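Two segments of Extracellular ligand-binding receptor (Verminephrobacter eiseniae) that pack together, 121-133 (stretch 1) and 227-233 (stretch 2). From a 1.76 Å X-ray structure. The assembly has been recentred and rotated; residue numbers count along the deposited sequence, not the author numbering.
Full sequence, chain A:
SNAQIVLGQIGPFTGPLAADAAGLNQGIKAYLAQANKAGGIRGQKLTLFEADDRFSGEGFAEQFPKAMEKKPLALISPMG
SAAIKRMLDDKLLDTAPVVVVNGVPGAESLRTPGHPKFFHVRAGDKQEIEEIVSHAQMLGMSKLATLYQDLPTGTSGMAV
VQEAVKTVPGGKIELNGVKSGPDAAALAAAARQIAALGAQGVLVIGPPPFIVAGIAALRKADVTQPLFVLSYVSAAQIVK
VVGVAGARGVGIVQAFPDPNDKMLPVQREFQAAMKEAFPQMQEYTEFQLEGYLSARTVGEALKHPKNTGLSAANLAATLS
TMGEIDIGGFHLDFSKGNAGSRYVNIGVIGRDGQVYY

Stretch 1, residues 121-133: VRAGDKQEIEEIV
Stretch 2 (227-233) LFVLSYV

The apolar centre of the contact is built around Leu-230, the residue that follows the short strand 227-229 and the one most covered by the opposing segment. Its CA-to-CB bond points sideways, but the m,t rotamer (chi1 -54°, chi2 -178°) brings the methyls close to the helix that begins at Asp-125. CD2 of Leu-230 lies 3.4 Å from CD1 of Ile-132, a tight methyl contact, while CD1 of Leu-230 lies 4.1 Å from CG1 of Ile-129. The CA-to-CB bond of Ile-132 points toward the strand, and its side chain is also m,t (-81°, 177°); CD1 of Ile-132 is 4.0 Å from CB of Phe-228. The CA-to-CB bond of Phe-228 likewise points toward the helix (chi1 -48°, chi2 -73°), whereas that of the intervening Val-229 points away, the alternation expected of extended backbone (phi/psi -125/138 and -135/158).

The register runs in opposite senses along the two segments: CA of Glu-128 is 6.7 Å from CA of Leu-230, and, one helical turn on, CA of Ile-132 is 7.3 Å from CA of Phe-228. The helix has regular phi/psi values near -62/-42, with Gly-124 (-78/159) as N-cap; its first i to i+4 bond joins Glu-128 N to Gly-124 O at 3.1 Å.

After Val-229 the strand ends, and Leu-230 leads into a turn. Ser-231 adopts phi/psi -72/57 and Tyr-232 -132/1, and Tyr-232 N donates to Leu-230 O at 2.7 Å. Here Glu-128 (m,t; chi3 -15°) presents both carboxylate oxygens to Ser-231: the backbone N of Ser-231 donates to OE1 of Glu-128 at 3.2 Å and 156°, and OG of Ser-231, with chi1 -70°, sits 2.7 Å from OE2 of Glu-128. The carboxylate also abuts the apolar centre, with Glu-128 OE1 3.3 Å from Leu-230 CB.

At the polar edge, Arg-122 and Asp-125 engage the end of the turn. The CA-to-CB bond of Arg-122 (p,t,p; chi4 -143°) points toward it, and NH1 of Arg-122 donates to the carbonyl O of Ser-231 at 3.1 Å and 162°, with that oxygen near the guanidinium plane. A weak second bond runs from Arg-122 NH2 to Ser-231 O at 3.4 Å, and the same NH2 approaches CE1 of Tyr-232 obliquely at 3.1 Å. Tyr-232 (chi1 -59°, chi2 -65°) sends its ring end to the start of the helix, where OH donates to OD1 of Asp-125 at 2.6 Å. Asp-125, with chi1 -76° and chi2 5°, places this oxygen near the plane of the tyrosine ring.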

# COMPACT_ATOMS: atom_id res chain seq x y z
N VAL A 121 4.23 5.44 5.26
CA VAL A 121 3.55 6.57 4.64
C VAL A 121 2.05 6.28 4.50
O VAL A 121 1.23 7.17 4.62
CB VAL A 121 4.20 6.93 3.28
CG1 VAL A 121 3.44 8.04 2.60
CG2 VAL A 121 5.65 7.35 3.50
N ARG A 122 1.71 5.02 4.23
CA ARG A 122 0.30 4.66 4.12
C ARG A 122 -0.26 4.31 5.49
O ARG A 122 0.47 3.82 6.37
CB ARG A 122 0.12 3.45 3.20
CG ARG A 122 0.90 2.23 3.68
CD ARG A 122 0.38 0.95 3.05
NE ARG A 122 0.17 1.14 1.62
CZ ARG A 122 -0.84 0.61 0.93
NH1 ARG A 122 -0.95 0.83 -0.37
NH2 ARG A 122 -1.73 -0.14 1.56
N ALA A 123 -1.55 4.53 5.67
CA ALA A 123 -2.23 4.07 6.88
C ALA A 123 -2.13 2.55 6.94
O ALA A 123 -2.01 1.87 5.90
CB ALA A 123 -3.69 4.50 6.87
N GLY A 124 -2.17 1.99 8.15
CA GLY A 124 -2.05 0.55 8.29
C GLY A 124 -3.33 -0.21 7.95
O GLY A 124 -4.42 0.36 7.96
N ASP A 125 -3.17 -1.50 7.64
CA ASP A 125 -4.29 -2.40 7.43
C ASP A 125 -5.26 -2.36 8.61
O ASP A 125 -6.47 -2.48 8.41
CB ASP A 125 -3.80 -3.85 7.22
CG ASP A 125 -3.22 -4.08 5.84
OD1 ASP A 125 -3.11 -3.10 5.07
OD2 ASP A 125 -2.86 -5.24 5.53
N LYS A 126 -4.75 -2.17 9.82
CA LYS A 126 -5.63 -2.21 10.99
C LYS A 126 -6.65 -1.08 10.95
O LYS A 126 -7.86 -1.28 11.17
CB LYS A 126 -4.82 -2.17 12.29
CG LYS A 126 -5.67 -2.21 13.55
CD LYS A 126 -4.82 -2.46 14.79
CE LYS A 126 -5.65 -2.26 16.05
NZ LYS A 126 -4.95 -2.83 17.23
N GLN A 127 -6.18 0.13 10.66
CA GLN A 127 -7.08 1.26 10.59
C GLN A 127 -8.01 1.13 9.40
O GLN A 127 -9.19 1.49 9.49
CB GLN A 127 -6.31 2.57 10.50
CG GLN A 127 -7.20 3.76 10.80
CD GLN A 127 -6.56 5.06 10.42
OE1 GLN A 127 -5.35 5.13 10.18
NE2 GLN A 127 -7.36 6.12 10.36
N GLU A 128 -7.50 0.63 8.28
CA GLU A 128 -8.37 0.39 7.13
C GLU A 128 -9.48 -0.62 7.43
O GLU A 128 -10.64 -0.42 7.05
CB GLU A 128 -7.56 -0.07 5.91
CG GLU A 128 -6.60 1.01 5.43
CD GLU A 128 -6.09 0.76 4.01
OE1 GLU A 128 -6.26 -0.37 3.50
OE2 GLU A 128 -5.54 1.71 3.41
N ILE A 129 -9.13 -1.70 8.11
CA ILE A 129 -10.10 -2.72 8.49
C ILE A 129 -11.13 -2.20 9.51
O ILE A 129 -12.32 -2.53 9.42
CB ILE A 129 -9.39 -3.98 9.02
CG1 ILE A 129 -8.78 -4.76 7.85
CG2 ILE A 129 -10.34 -4.88 9.79
CD1 ILE A 129 -7.71 -5.77 8.28
N GLU A 130 -10.68 -1.39 10.46
CA GLU A 130 -11.61 -0.79 11.42
C GLU A 130 -12.61 0.10 10.69
O GLU A 130 -13.81 0.08 11.00
CB GLU A 130 -10.87 -0.02 12.51
CG GLU A 130 -10.16 -0.93 13.52
CD GLU A 130 -9.18 -0.19 14.42
OE1 GLU A 130 -8.77 0.94 14.09
OE2 GLU A 130 -8.81 -0.75 15.48
N GLU A 131 -12.12 0.86 9.73
CA GLU A 131 -12.96 1.71 8.88
C GLU A 131 -13.97 0.89 8.06
O GLU A 131 -15.13 1.27 7.94
CB GLU A 131 -12.09 2.54 7.95
CG GLU A 131 -12.86 3.48 7.05
CD GLU A 131 -13.24 4.77 7.75
OE1 GLU A 131 -12.94 4.91 8.96
OE2 GLU A 131 -13.84 5.64 7.08
N ILE A 132 -13.52 -0.23 7.49
CA ILE A 132 -14.41 -1.10 6.72
C ILE A 132 -15.53 -1.63 7.60
O ILE A 132 -16.70 -1.64 7.20
CB ILE A 132 -13.68 -2.29 6.13
CG1 ILE A 132 -12.95 -1.89 4.87
CG2 ILE A 132 -14.66 -3.40 5.74
CD1 ILE A 132 -12.15 -3.01 4.28
N VAL A 133 -15.18 -2.06 8.81
CA VAL A 133 -16.19 -2.63 9.68
C VAL A 133 -17.19 -1.57 10.14
O VAL A 133 -18.39 -1.85 10.25
CB VAL A 133 -15.57 -3.42 10.85
CG1 VAL A 133 -16.67 -4.00 11.72
CG2 VAL A 133 -14.71 -4.54 10.30
N LEU A 227 -18.59 -6.06 -1.86
CA LEU A 227 -17.30 -6.63 -1.51
C LEU A 227 -16.43 -5.46 -1.09
O LEU A 227 -16.56 -4.35 -1.63
CB LEU A 227 -16.69 -7.33 -2.73
CG LEU A 227 -17.58 -8.32 -3.47
CD1 LEU A 227 -16.81 -8.91 -4.67
CD2 LEU A 227 -18.07 -9.44 -2.56
N PHE A 228 -15.57 -5.67 -0.11
CA PHE A 228 -14.71 -4.60 0.37
C PHE A 228 -13.26 -5.06 0.30
O PHE A 228 -12.95 -6.21 0.63
CB PHE A 228 -15.04 -4.23 1.82
CG PHE A 228 -16.50 -4.02 2.07
CD1 PHE A 228 -17.15 -2.89 1.60
CD2 PHE A 228 -17.22 -4.96 2.79
CE1 PHE A 228 -18.51 -2.71 1.84
CE2 PHE A 228 -18.58 -4.78 3.04
CZ PHE A 228 -19.21 -3.65 2.56
N VAL A 229 -12.39 -4.18 -0.15
CA VAL A 229 -10.98 -4.53 -0.25
C VAL A 229 -10.14 -3.39 0.30
O VAL A 229 -10.60 -2.25 0.36
CB VAL A 229 -10.55 -4.81 -1.71
CG1 VAL A 229 -11.39 -5.93 -2.30
CG2 VAL A 229 -10.65 -3.55 -2.55
N LEU A 230 -8.91 -3.70 0.69
CA LEU A 230 -8.00 -2.69 1.22
C LEU A 230 -7.21 -2.04 0.09
O LEU A 230 -7.45 -2.32 -1.09
CB LEU A 230 -7.05 -3.33 2.24
CG LEU A 230 -7.73 -4.08 3.38
CD1 LEU A 230 -6.70 -4.62 4.37
CD2 LEU A 230 -8.72 -3.18 4.09
N SER A 231 -6.26 -1.18 0.45
CA SER A 231 -5.53 -0.36 -0.51
C SER A 231 -4.53 -1.12 -1.38
O SER A 231 -3.35 -0.77 -1.41
CB SER A 231 -4.77 0.75 0.22
OG SER A 231 -5.66 1.71 0.75
N TYR A 232 -4.99 -2.14 -2.11
CA TYR A 232 -4.04 -2.97 -2.89
C TYR A 232 -4.40 -3.25 -4.34
O TYR A 232 -3.67 -3.95 -5.04
CB TYR A 232 -3.76 -4.27 -2.14
CG TYR A 232 -3.18 -3.96 -0.78
CD1 TYR A 232 -1.95 -3.35 -0.67
CD2 TYR A 232 -3.90 -4.22 0.38
CE1 TYR A 232 -1.42 -3.03 0.57
CE2 TYR A 232 -3.38 -3.91 1.62
CZ TYR A 232 -2.14 -3.31 1.71
OH TYR A 232 -1.62 -3.00 2.94
N VAL A 233 -5.53 -2.72 -4.79
CA VAL A 233 -5.95 -2.90 -6.18
C VAL A 233 -6.51 -1.59 -6.71
O VAL A 233 -6.93 -0.73 -5.93
CB VAL A 233 -7.02 -4.01 -6.32
CG1 VAL A 233 -6.42 -5.36 -6.00
CG2 VAL A 233 -8.21 -3.72 -5.43